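Local atomic coordinates of DNA-binding protein reb1 (Schizosaccharomyces pombe, PDB entry 5EYB), a protein that binds specific sites in ribosomal DNA and upstream of many RNA polymerase II genes, and takes part in terminating transcription by RNA polymerase I. Residues Trp226-Glu231 with Phe325-Leu330; Thr254-Met259 with Leu266-Lys271; Glu308-Glu313 with Asp321-Gln326. One frame throughout, in Å; residues are numbered along the deposited sequence.

Contact 1: Trp226-Glu231 with Phe325-Leu330; sequences WSLEEE and FQFINL
Leu228 and Ile328 meet methyl to methyl, with their side chains passing each other in opposite directions as helix 228-238 leans on helix 320-333. From the backbone outward, the CB of Leu228 is still 5.5 Å from Ile328 CD1, and Leu228 CG comes to 4.2 Å from that same Ile328 CD1. With CG anti to the backbone N (chi1 -176°), the isobutyl group reaches across to the other helix. There Leu228 CD1 makes the closest approach, 3.6 Å from Ile328 CD1, and also comes within 4.4 Å of Phe327 CD2, meeting that ring obliquely. The other methyl, Leu228 CD2, lies 4.4 Å from Phe327 CE2. Behind them, Phe327 continues onto Ile294 of helix 284-299 and Ile328 onto Thr232 and Leu235, which carries the apolar patch along both helices.

The start of helix 228-238 is fixed by a capping box. Ser227, the N-cap, takes the N-H of Glu230 on OG at 3.0 Å; in return Glu230 OE1 accepts a weak bond from Ser227 N at 3.3 Å. The same carboxylate forms salt bridges to Lys222 and Arg263, and its CD lies 4.1 Å above one face of the Trp226 ring, toward the rim. This cap belongs to the second Myb repeat.

No hydrogen bond crosses between the two segments. Their direct contact is purely apolar and rests on the fit of a few methyls and one ring met obliquely, while the polar bonds serve to set the helix that presents Leu228.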
loop_
_atom_site.group_PDB
_atom_site.type_symbol
_atom_site.label_atom_id
_atom_site.label_comp_id
_atom_site.label_asym_id
_atom_site.label_seq_id
_atom_site.Cartn_x
_atom_site.Cartn_y
_atom_site.Cartn_z
ATOM N N TRP A 226 2.713 -6.800 -16.714
ATOM C CA TRP A 226 1.765 -7.887 -16.926
ATOM C C TRP A 226 1.657 -8.272 -18.398
ATOM O O TRP A 226 1.665 -7.409 -19.275
ATOM C CB TRP A 226 0.383 -7.494 -16.402
ATOM C CG TRP A 226 0.269 -7.418 -14.907
ATOM C CD1 TRP A 226 0.984 -6.613 -14.067
ATOM C CD2 TRP A 226 -0.641 -8.153 -14.080
ATOM N NE1 TRP A 226 0.585 -6.813 -12.768
ATOM C CE2 TRP A 226 -0.411 -7.754 -12.750
ATOM C CE3 TRP A 226 -1.621 -9.117 -14.336
ATOM C CZ2 TRP A 226 -1.128 -8.282 -11.678
ATOM C CZ3 TRP A 226 -2.330 -9.643 -13.270
ATOM C CH2 TRP A 226 -2.079 -9.225 -11.958
ATOM N N SER A 227 1.555 -9.571 -18.666
ATOM C CA SER A 227 1.288 -10.041 -20.018
ATOM C C SER A 227 -0.215 -10.039 -20.259
ATOM O O SER A 227 -0.996 -10.011 -19.308
ATOM C CB SER A 227 1.865 -11.441 -20.239
ATOM O OG SER A 227 1.136 -12.415 -19.513
ATOM N N LEU A 228 -0.618 -10.061 -21.525
ATOM C CA LEU A 228 -2.035 -10.098 -21.875
ATOM C C LEU A 228 -2.698 -11.336 -21.287
ATOM O O LEU A 228 -3.840 -11.286 -20.829
ATOM C CB LEU A 228 -2.221 -10.081 -23.392
ATOM C CG LEU A 228 -3.667 -10.025 -23.892
ATOM C CD1 LEU A 228 -4.249 -8.642 -23.669
ATOM C CD2 LEU A 228 -3.756 -10.422 -25.359
ATOM N N GLU A 229 -1.970 -12.449 -21.312
ATOM C CA GLU A 229 -2.444 -13.703 -20.740
ATOM C C GLU A 229 -2.652 -13.561 -19.234
ATOM O O GLU A 229 -3.671 -13.987 -18.687
ATOM C CB GLU A 229 -1.452 -14.832 -21.045
ATOM C CG GLU A 229 -1.770 -16.152 -20.361
ATOM C CD GLU A 229 -3.094 -16.740 -20.809
ATOM O OE1 GLU A 229 -3.452 -16.568 -21.994
ATOM O OE2 GLU A 229 -3.779 -17.370 -19.975
ATOM N N GLU A 230 -1.673 -12.945 -18.579
ATOM C CA GLU A 230 -1.707 -12.731 -17.140
ATOM C C GLU A 230 -2.906 -11.880 -16.725
ATOM O O GLU A 230 -3.602 -12.201 -15.763
ATOM C CB GLU A 230 -0.405 -12.073 -16.685
ATOM C CG GLU A 230 0.057 -12.480 -15.302
ATOM C CD GLU A 230 1.463 -12.000 -15.005
ATOM O OE1 GLU A 230 2.074 -11.371 -15.895
ATOM O OE2 GLU A 230 1.960 -12.250 -13.887
ATOM N N GLU A 231 -3.145 -10.799 -17.460
ATOM C CA GLU A 231 -4.265 -9.904 -17.182
ATOM C C GLU A 231 -5.609 -10.564 -17.476
ATOM O O GLU A 231 -6.607 -10.300 -16.803
ATOM C CB GLU A 231 -4.130 -8.620 -17.999
ATOM C CG GLU A 231 -3.046 -7.685 -17.504
ATOM C CD GLU A 231 -2.486 -6.814 -18.607
ATOM O OE1 GLU A 231 -2.578 -7.221 -19.784
ATOM O OE2 GLU A 231 -1.953 -5.728 -18.295
ATOM N N PHE A 325 -8.437 -3.635 -20.972
ATOM C CA PHE A 325 -9.676 -4.190 -20.453
ATOM C C PHE A 325 -10.724 -4.287 -21.553
ATOM O O PHE A 325 -11.417 -5.298 -21.675
ATOM C CB PHE A 325 -10.200 -3.338 -19.298
ATOM C CG PHE A 325 -11.469 -3.857 -18.690
ATOM C CD1 PHE A 325 -11.461 -4.988 -17.891
ATOM C CD2 PHE A 325 -12.672 -3.210 -18.917
ATOM C CE1 PHE A 325 -12.632 -5.468 -17.328
ATOM C CE2 PHE A 325 -13.847 -3.684 -18.357
ATOM C CZ PHE A 325 -13.827 -4.814 -17.561
ATOM N N GLN A 326 -10.824 -3.235 -22.360
ATOM C CA GLN A 326 -11.799 -3.194 -23.441
ATOM C C GLN A 326 -11.470 -4.207 -24.531
ATOM O O GLN A 326 -12.364 -4.830 -25.105
ATOM C CB GLN A 326 -11.877 -1.788 -24.037
ATOM C CG GLN A 326 -12.876 -1.656 -25.179
ATOM C CD GLN A 326 -14.313 -1.873 -24.735
ATOM O OE1 GLN A 326 -14.621 -1.849 -23.543
ATOM N NE2 GLN A 326 -15.203 -2.083 -25.698
ATOM N N PHE A 327 -10.182 -4.367 -24.811
ATOM C CA PHE A 327 -9.735 -5.324 -25.813
ATOM C C PHE A 327 -10.049 -6.758 -25.387
ATOM O O PHE A 327 -10.432 -7.583 -26.217
ATOM C CB PHE A 327 -8.236 -5.159 -26.075
ATOM C CG PHE A 327 -7.701 -6.067 -27.147
ATOM C CD1 PHE A 327 -8.358 -6.195 -28.359
ATOM C CD2 PHE A 327 -6.532 -6.778 -26.946
ATOM C CE1 PHE A 327 -7.865 -7.024 -29.347
ATOM C CE2 PHE A 327 -6.035 -7.608 -27.930
ATOM C CZ PHE A 327 -6.703 -7.731 -29.133
ATOM N N ILE A 328 -9.893 -7.047 -24.096
ATOM C CA ILE A 328 -10.200 -8.370 -23.559
ATOM C C ILE A 328 -11.666 -8.722 -23.797
ATOM O O ILE A 328 -11.985 -9.813 -24.275
ATOM C CB ILE A 328 -9.900 -8.462 -22.045
ATOM C CG1 ILE A 328 -8.421 -8.201 -21.764
ATOM C CG2 ILE A 328 -10.293 -9.828 -21.504
ATOM C CD1 ILE A 328 -7.514 -9.209 -22.387
ATOM N N ASN A 329 -12.554 -7.788 -23.473
ATOM C CA ASN A 329 -13.985 -8.018 -23.617
ATOM C C ASN A 329 -14.413 -8.120 -25.076
ATOM O O ASN A 329 -15.356 -8.838 -25.404
ATOM C CB ASN A 329 -14.773 -6.911 -22.919
ATOM C CG ASN A 329 -14.549 -6.895 -21.420
ATOM O OD1 ASN A 329 -13.597 -7.492 -20.917
ATOM N ND2 ASN A 329 -15.428 -6.210 -20.697
ATOM N N LEU A 330 -13.716 -7.400 -25.949
ATOM C CA LEU A 330 -14.006 -7.462 -27.375
ATOM C C LEU A 330 -13.614 -8.815 -27.954
ATOM O O LEU A 330 -14.349 -9.381 -28.761
ATOM C CB LEU A 330 -13.290 -6.338 -28.124
ATOM C CG LEU A 330 -13.895 -4.945 -27.954
ATOM C CD1 LEU A 330 -13.065 -3.913 -28.694
ATOM C CD2 LEU A 330 -15.338 -4.926 -28.437
#

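Contact 2: Thr254-Met259 with Leu266-Lys271. With nucleotides of chain C; nucleotides of chain B.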
loop_
_atom_site.group_PDB
_atom_site.type_symbol
_atom_site.label_atom_id
_atom_site.label_comp_id
_atom_site.label_asym_id
_atom_site.label_seq_id
_atom_site.Cartn_x
_atom_site.Cartn_y
_atom_site.Cartn_z
ATOM N N THR A 254 -6.202 -12.475 -1.493
ATOM C CA THR A 254 -5.210 -13.473 -1.112
ATOM C C THR A 254 -5.432 -14.757 -1.906
ATOM O O THR A 254 -4.482 -15.372 -2.390
ATOM C CB THR A 254 -5.251 -13.779 0.395
ATOM O OG1 THR A 254 -4.964 -12.587 1.135
ATOM C CG2 THR A 254 -4.221 -14.834 0.747
ATOM N N LEU A 255 -6.693 -15.155 -2.048
ATOM C CA LEU A 255 -7.016 -16.329 -2.849
ATOM C C LEU A 255 -6.794 -16.034 -4.329
ATOM O O LEU A 255 -6.345 -16.900 -5.077
ATOM C CB LEU A 255 -8.458 -16.780 -2.610
ATOM C CG LEU A 255 -8.914 -18.023 -3.383
ATOM C CD1 LEU A 255 -8.089 -19.243 -2.991
ATOM C CD2 LEU A 255 -10.404 -18.279 -3.175
ATOM N N VAL A 256 -7.104 -14.807 -4.738
ATOM C CA VAL A 256 -6.917 -14.369 -6.117
ATOM C C VAL A 256 -5.461 -14.515 -6.555
ATOM O O VAL A 256 -5.176 -15.031 -7.637
ATOM C CB VAL A 256 -7.367 -12.904 -6.298
ATOM C CG1 VAL A 256 -6.642 -12.246 -7.466
ATOM C CG2 VAL A 256 -8.881 -12.825 -6.459
ATOM N N ALA A 257 -4.544 -14.065 -5.706
ATOM C CA ALA A 257 -3.120 -14.160 -5.999
ATOM C C ALA A 257 -2.657 -15.615 -6.030
ATOM O O ALA A 257 -1.833 -15.998 -6.860
ATOM C CB ALA A 257 -2.319 -13.373 -4.977
ATOM N N GLN A 258 -3.192 -16.419 -5.118
ATOM C CA GLN A 258 -2.840 -17.829 -5.041
ATOM C C GLN A 258 -3.161 -18.558 -6.344
ATOM O O GLN A 258 -2.351 -19.342 -6.842
ATOM C CB GLN A 258 -3.567 -18.497 -3.871
ATOM C CG GLN A 258 -3.412 -20.010 -3.824
ATOM C CD GLN A 258 -4.275 -20.650 -2.754
ATOM O OE1 GLN A 258 -4.577 -20.031 -1.733
ATOM N NE2 GLN A 258 -4.683 -21.893 -2.988
ATOM N N MET A 259 -4.339 -18.289 -6.897
ATOM C CA MET A 259 -4.773 -18.944 -8.127
ATOM C C MET A 259 -4.039 -18.415 -9.357
ATOM O O MET A 259 -3.766 -19.168 -10.291
ATOM C CB MET A 259 -6.281 -18.783 -8.310
ATOM C CG MET A 259 -7.109 -19.491 -7.252
ATOM S SD MET A 259 -8.879 -19.363 -7.567
ATOM C CE MET A 259 -9.177 -17.645 -7.166
ATOM N N LEU A 266 -1.678 -7.718 -3.460
ATOM C CA LEU A 266 -1.773 -6.275 -3.628
ATOM C C LEU A 266 -1.563 -5.879 -5.081
ATOM O O LEU A 266 -2.172 -4.924 -5.566
ATOM C CB LEU A 266 -0.762 -5.558 -2.734
ATOM C CG LEU A 266 -1.046 -5.630 -1.233
ATOM C CD1 LEU A 266 0.002 -4.861 -0.452
ATOM C CD2 LEU A 266 -2.438 -5.100 -0.924
ATOM N N GLN A 267 -0.698 -6.614 -5.771
ATOM C CA GLN A 267 -0.484 -6.402 -7.196
ATOM C C GLN A 267 -1.753 -6.709 -7.979
ATOM O O GLN A 267 -2.109 -5.987 -8.911
ATOM C CB GLN A 267 0.666 -7.268 -7.708
ATOM C CG GLN A 267 2.044 -6.749 -7.355
ATOM C CD GLN A 267 3.142 -7.594 -7.964
ATOM O OE1 GLN A 267 3.156 -8.815 -7.812
ATOM N NE2 GLN A 267 4.063 -6.950 -8.670
ATOM N N CYS A 268 -2.428 -7.789 -7.598
ATOM C CA CYS A 268 -3.676 -8.176 -8.243
ATOM C C CYS A 268 -4.752 -7.148 -7.950
ATOM O O CYS A 268 -5.481 -6.720 -8.844
ATOM C CB CYS A 268 -4.128 -9.558 -7.772
ATOM S SG CYS A 268 -3.040 -10.919 -8.253
ATOM N N ARG A 269 -4.841 -6.762 -6.682
ATOM C CA ARG A 269 -5.808 -5.772 -6.244
ATOM C C ARG A 269 -5.619 -4.472 -7.009
ATOM O O ARG A 269 -6.591 -3.841 -7.414
ATOM C CB ARG A 269 -5.681 -5.528 -4.739
ATOM C CG ARG A 269 -6.682 -4.525 -4.188
ATOM C CD ARG A 269 -6.446 -4.263 -2.709
ATOM N NE ARG A 269 -7.316 -3.205 -2.201
ATOM C CZ ARG A 269 -7.031 -1.908 -2.270
ATOM N NH1 ARG A 269 -5.894 -1.505 -2.822
ATOM N NH2 ARG A 269 -7.881 -1.014 -1.787
ATOM N N TYR A 270 -4.365 -4.085 -7.219
ATOM C CA TYR A 270 -4.060 -2.846 -7.922
ATOM C C TYR A 270 -4.377 -2.948 -9.410
ATOM O O TYR A 270 -5.056 -2.083 -9.963
ATOM C CB TYR A 270 -2.595 -2.457 -7.730
ATOM C CG TYR A 270 -2.250 -1.134 -8.370
ATOM C CD1 TYR A 270 -2.522 0.066 -7.721
ATOM C CD2 TYR A 270 -1.666 -1.079 -9.628
ATOM C CE1 TYR A 270 -2.214 1.282 -8.304
ATOM C CE2 TYR A 270 -1.355 0.134 -10.222
ATOM C CZ TYR A 270 -1.631 1.310 -9.555
ATOM O OH TYR A 270 -1.323 2.519 -10.143
ATOM N N LYS A 271 -3.882 -4.002 -10.050
ATOM C CA LYS A 271 -4.089 -4.203 -11.484
ATOM C C LYS A 271 -5.568 -4.273 -11.841
ATOM O O LYS A 271 -6.004 -3.695 -12.839
ATOM C CB LYS A 271 -3.384 -5.475 -11.956
ATOM C CG LYS A 271 -3.781 -5.919 -13.355
ATOM C CD LYS A 271 -3.370 -4.914 -14.416
ATOM C CE LYS A 271 -1.866 -4.847 -14.537
ATOM N NZ LYS A 271 -1.438 -4.083 -15.735
ATOM P P DA C 10 0.689 2.063 -13.184
ATOM O OP1 DA C 10 0.617 1.616 -14.591
ATOM O OP2 DA C 10 -0.539 2.506 -12.489
ATOM O "O5'" DA C 10 1.361 0.899 -12.322
ATOM C "C5'" DA C 10 2.652 0.424 -12.674
ATOM C "C4'" DA C 10 3.409 -0.046 -11.445
ATOM O "O4'" DA C 10 3.636 1.074 -10.557
ATOM C "C3'" DA C 10 2.695 -1.119 -10.617
ATOM O "O3'" DA C 10 3.512 -2.280 -10.526
ATOM C "C2'" DA C 10 2.475 -0.463 -9.247
ATOM C "C1'" DA C 10 3.521 0.636 -9.228
ATOM N N9 DA C 10 3.139 1.775 -8.398
ATOM C C8 DA C 10 2.006 2.531 -8.510
ATOM N N7 DA C 10 1.922 3.494 -7.624
ATOM C C5 DA C 10 3.080 3.359 -6.876
ATOM C C6 DA C 10 3.589 4.078 -5.777
ATOM N N6 DA C 10 2.960 5.123 -5.227
ATOM N N1 DA C 10 4.773 3.681 -5.266
ATOM C C2 DA C 10 5.398 2.637 -5.819
ATOM N N3 DA C 10 5.019 1.886 -6.851
ATOM C C4 DA C 10 3.841 2.304 -7.338
ATOM P P DT C 11 3.113 -3.493 -9.550
ATOM O OP1 DT C 11 3.580 -4.740 -10.198
ATOM O OP2 DT C 11 1.687 -3.374 -9.168
ATOM O "O5'" DT C 11 4.016 -3.232 -8.258
ATOM C "C5'" DT C 11 5.410 -3.000 -8.424
ATOM C "C4'" DT C 11 6.084 -2.726 -7.095
ATOM O "O4'" DT C 11 5.607 -1.472 -6.554
ATOM C "C3'" DT C 11 5.856 -3.786 -6.018
ATOM O "O3'" DT C 11 7.113 -4.212 -5.504
ATOM C "C2'" DT C 11 5.009 -3.065 -4.958
ATOM C "C1'" DT C 11 5.387 -1.608 -5.174
ATOM N N1 DT C 11 4.318 -0.637 -4.781
ATOM C C2 DT C 11 4.523 0.199 -3.706
ATOM O O2 DT C 11 5.536 0.188 -3.033
ATOM N N3 DT C 11 3.490 1.054 -3.442
ATOM C C4 DT C 11 2.296 1.164 -4.132
ATOM O O4 DT C 11 1.426 1.971 -3.814
ATOM C C5 DT C 11 2.146 0.265 -5.250
ATOM C C7 DT C 11 0.894 0.289 -6.075
ATOM C C6 DT C 11 3.154 -0.580 -5.520
ATOM P P DT B 15 -7.514 1.677 1.744
ATOM O OP1 DT B 15 -8.839 2.321 1.849
ATOM O OP2 DT B 15 -7.086 1.080 0.460
ATOM O "O5'" DT B 15 -6.411 2.732 2.200
ATOM C "C5'" DT B 15 -6.322 3.094 3.568
ATOM C "C4'" DT B 15 -4.913 3.522 3.929
ATOM O "O4'" DT B 15 -4.027 2.371 3.901
ATOM C "C3'" DT B 15 -4.285 4.554 2.989
ATOM O "O3'" DT B 15 -3.494 5.450 3.738
ATOM C "C2'" DT B 15 -3.414 3.691 2.092
ATOM C "C1'" DT B 15 -2.907 2.683 3.105
ATOM N N1 DT B 15 -2.388 1.437 2.496
ATOM C C2 DT B 15 -1.170 0.952 2.903
ATOM O O2 DT B 15 -0.488 1.492 3.755
ATOM N N3 DT B 15 -0.775 -0.200 2.278
ATOM C C4 DT B 15 -1.460 -0.897 1.303
ATOM O O4 DT B 15 -1.019 -1.924 0.802
ATOM C C5 DT B 15 -2.733 -0.329 0.917
ATOM C C7 DT B 15 -3.570 -0.996 -0.135
ATOM C C6 DT B 15 -3.130 0.800 1.524
#
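The Tyr270 ring has the C7 methyl of DT11 of chain C 3.8 Å above one face, toward the rim, and OP2 of DA10 of chain C at its edge, in plane. Its hydroxyl OH donates to that OP2; the modelled bond is very short, and its exact length is doubtful. OP2 of DT15 of chain B approaches the Arg269 guanidinium obliquely, 3.2 Å from NH2. Gln267 NE2 donates to OP1 of DT11 of chain C at 2.7 Å along a bent path (135°), while its OE1 accepts from Thr264 N, which fixes the amide's rotation. Leu266 CD1 lies 3.4 Å from O4 of DT15 of chain B.

A phenylalanine in place of Tyr270 would probably leave the phosphate of DA10 of chain C without its hydroxyl partner.

On the protein side, Cys268 CB lies 3.7 Å from Val256 CG1, and Cys268 SG, swung beside the backbone N (chi1 -66°), is 3.9 Å from Ala257 CA. Leu234 closes over Val256 and Cys268. With Leu266 against base atoms, this is consistent with helix 265-275 reading DNA in the predicted Myb helix-turn-helix. The chemistry divides by side: small apolar groups seat the helix, Gln267 and Tyr270 hold phosphates, and Leu266 and the Tyr270 ring meet bases.

Contact 3: Glu308-Glu313 with Asp321-Gln326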
loop_
_atom_site.group_PDB
_atom_site.type_symbol
_atom_site.label_atom_id
_atom_site.label_comp_id
_atom_site.label_asym_id
_atom_site.label_seq_id
_atom_site.Cartn_x
_atom_site.Cartn_y
_atom_site.Cartn_z
ATOM N N GLU A 308 2.337 1.737 -26.458
ATOM C CA GLU A 308 2.904 3.065 -26.243
ATOM C C GLU A 308 2.289 4.099 -27.185
ATOM O O GLU A 308 1.970 5.213 -26.771
ATOM C CB GLU A 308 4.423 3.033 -26.418
ATOM N N ASN A 309 2.112 3.717 -28.447
ATOM C CA ASN A 309 1.553 4.618 -29.449
ATOM C C ASN A 309 0.037 4.745 -29.342
ATOM O O ASN A 309 -0.532 5.788 -29.664
ATOM C CB ASN A 309 1.931 4.150 -30.856
ATOM C CG ASN A 309 3.430 4.071 -31.059
ATOM O OD1 ASN A 309 4.051 3.045 -30.782
ATOM N ND2 ASN A 309 4.021 5.156 -31.544
ATOM N N ILE A 310 -0.612 3.676 -28.891
ATOM C CA ILE A 310 -2.064 3.663 -28.767
ATOM C C ILE A 310 -2.519 4.589 -27.646
ATOM O O ILE A 310 -3.463 5.362 -27.810
ATOM C CB ILE A 310 -2.600 2.243 -28.496
ATOM C CG1 ILE A 310 -1.885 1.215 -29.376
ATOM C CG2 ILE A 310 -4.106 2.193 -28.707
ATOM C CD1 ILE A 310 -2.115 1.405 -30.854
ATOM N N VAL A 311 -1.840 4.499 -26.506
ATOM C CA VAL A 311 -2.144 5.339 -25.352
ATOM C C VAL A 311 -1.993 6.816 -25.694
ATOM O O VAL A 311 -2.841 7.636 -25.343
ATOM C CB VAL A 311 -1.232 5.004 -24.153
ATOM C CG1 VAL A 311 -1.420 6.016 -23.031
ATOM C CG2 VAL A 311 -1.501 3.592 -23.656
ATOM N N LYS A 312 -0.907 7.141 -26.389
ATOM C CA LYS A 312 -0.610 8.517 -26.766
ATOM C C LYS A 312 -1.699 9.103 -27.658
ATOM O O LYS A 312 -2.096 10.254 -27.491
ATOM C CB LYS A 312 0.743 8.594 -27.475
ATOM N N GLU A 313 -2.184 8.302 -28.600
ATOM C CA GLU A 313 -3.204 8.766 -29.533
ATOM C C GLU A 313 -4.554 8.929 -28.838
ATOM O O GLU A 313 -5.393 9.717 -29.271
ATOM C CB GLU A 313 -3.320 7.802 -30.712
ATOM C CG GLU A 313 -4.130 8.341 -31.874
ATOM C CD GLU A 313 -3.971 7.500 -33.121
ATOM O OE1 GLU A 313 -2.908 6.860 -33.270
ATOM O OE2 GLU A 313 -4.905 7.473 -33.950
ATOM N N ASP A 321 -4.438 0.369 -19.098
ATOM C CA ASP A 321 -5.179 -0.761 -18.549
ATOM C C ASP A 321 -6.654 -0.750 -18.952
ATOM O O ASP A 321 -7.274 -1.805 -19.079
ATOM C CB ASP A 321 -5.045 -0.783 -17.024
ATOM C CG ASP A 321 -3.631 -1.103 -16.571
ATOM O OD1 ASP A 321 -2.995 -1.981 -17.188
ATOM O OD2 ASP A 321 -3.151 -0.475 -15.604
ATOM N N GLN A 322 -7.214 0.437 -19.164
ATOM C CA GLN A 322 -8.607 0.554 -19.588
ATOM C C GLN A 322 -8.810 0.082 -21.025
ATOM O O GLN A 322 -9.817 -0.550 -21.343
ATOM C CB GLN A 322 -9.092 1.995 -19.444
ATOM C CG GLN A 322 -9.546 2.349 -18.042
ATOM C CD GLN A 322 -9.897 3.813 -17.902
ATOM O OE1 GLN A 322 -9.379 4.659 -18.629
ATOM N NE2 GLN A 322 -10.787 4.122 -16.965
ATOM N N MET A 323 -7.854 0.393 -21.893
ATOM C CA MET A 323 -7.926 -0.052 -23.277
ATOM C C MET A 323 -7.708 -1.556 -23.350
ATOM O O MET A 323 -8.367 -2.248 -24.126
ATOM C CB MET A 323 -6.897 0.680 -24.138
ATOM C CG MET A 323 -6.818 2.168 -23.860
ATOM S SD MET A 323 -5.967 3.088 -25.148
ATOM C CE MET A 323 -7.187 2.988 -26.444
ATOM N N LEU A 324 -6.781 -2.055 -22.535
ATOM C CA LEU A 324 -6.530 -3.490 -22.446
ATOM C C LEU A 324 -7.777 -4.213 -21.968
ATOM O O LEU A 324 -8.132 -5.267 -22.488
ATOM C CB LEU A 324 -5.362 -3.793 -21.507
ATOM C CG LEU A 324 -3.964 -3.893 -22.118
ATOM C CD1 LEU A 324 -3.544 -2.568 -22.711
ATOM C CD2 LEU A 324 -2.963 -4.338 -21.074
ATOM N N PHE A 325 -8.437 -3.635 -20.972
ATOM C CA PHE A 325 -9.676 -4.190 -20.453
ATOM C C PHE A 325 -10.724 -4.287 -21.553
ATOM O O PHE A 325 -11.417 -5.298 -21.675
ATOM C CB PHE A 325 -10.200 -3.338 -19.298
ATOM C CG PHE A 325 -11.469 -3.857 -18.690
ATOM C CD1 PHE A 325 -11.461 -4.988 -17.891
ATOM C CD2 PHE A 325 -12.672 -3.210 -18.917
ATOM C CE1 PHE A 325 -12.632 -5.468 -17.328
ATOM C CE2 PHE A 325 -13.847 -3.684 -18.357
ATOM C CZ PHE A 325 -13.827 -4.814 -17.561
ATOM N N GLN A 326 -10.824 -3.235 -22.360
ATOM C CA GLN A 326 -11.799 -3.194 -23.441
ATOM C C GLN A 326 -11.470 -4.207 -24.531
ATOM O O GLN A 326 -12.364 -4.830 -25.105
ATOM C CB GLN A 326 -11.877 -1.788 -24.037
ATOM C CG GLN A 326 -12.876 -1.656 -25.179
ATOM C CD GLN A 326 -14.313 -1.873 -24.735
ATOM O OE1 GLN A 326 -14.621 -1.849 -23.543
ATOM N NE2 GLN A 326 -15.203 -2.083 -25.698
#
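Asp321 OD1 takes a salt bridge from Lys271 NZ, whose second acidic partner is Glu231, and so ties the beginning of helix 320-333 to the second Myb repeat. Next to it, Gln322 is held at both ends of its amide: OE1 accepts from Thr319 N, and NE2 gives to the carbonyl of Lys277 and, weakly, to that of Ala278. These bonds sit beside the apolar contact with helix 307-314 and take no part in it.

Between the two segments, Met323 alone spans the distance to helix 307-314. Its chain bends at the last torsion (chi3 71°), which brings Met323 CE to within 3.9 Å of Ile310 CG2, the two side chains crossing at a slant. Met323 SD lies 4.1 Å from that same Ile310 CG2 and 4.4 Å from Val311 CA, so the thioether rests against the backbone as well as the branch. Trp289 and Leu290 of helix 284-299 press on Met323 too, as does Trp318.

Met323 therefore lies between helices 284-299, 307-314 and 320-333. With a short connection between the last two, this is a three-helix arrangement consistent with a Myb-like fold.

How the contacts relate
Contacts 2 and 3 are buried, each joining two helices that follow one another across a short connection; contact 1 is partly buried and brings together helices far apart in sequence. Contacts 1 and 3 both use helix 320-333, which offers Phe327 and Ile328 to the second Myb repeat and Met323 to helix 307-314. Contact 2 is nested along the chain inside the loop that contact 1 closes. All three cross apolarly, but contact 2 is the one with nucleotides bonded to its residues, while the others come within about 4 Å of the DNA at their nearest atoms. Charge at Lys271 joins all three, and Trp226 packs on its CE.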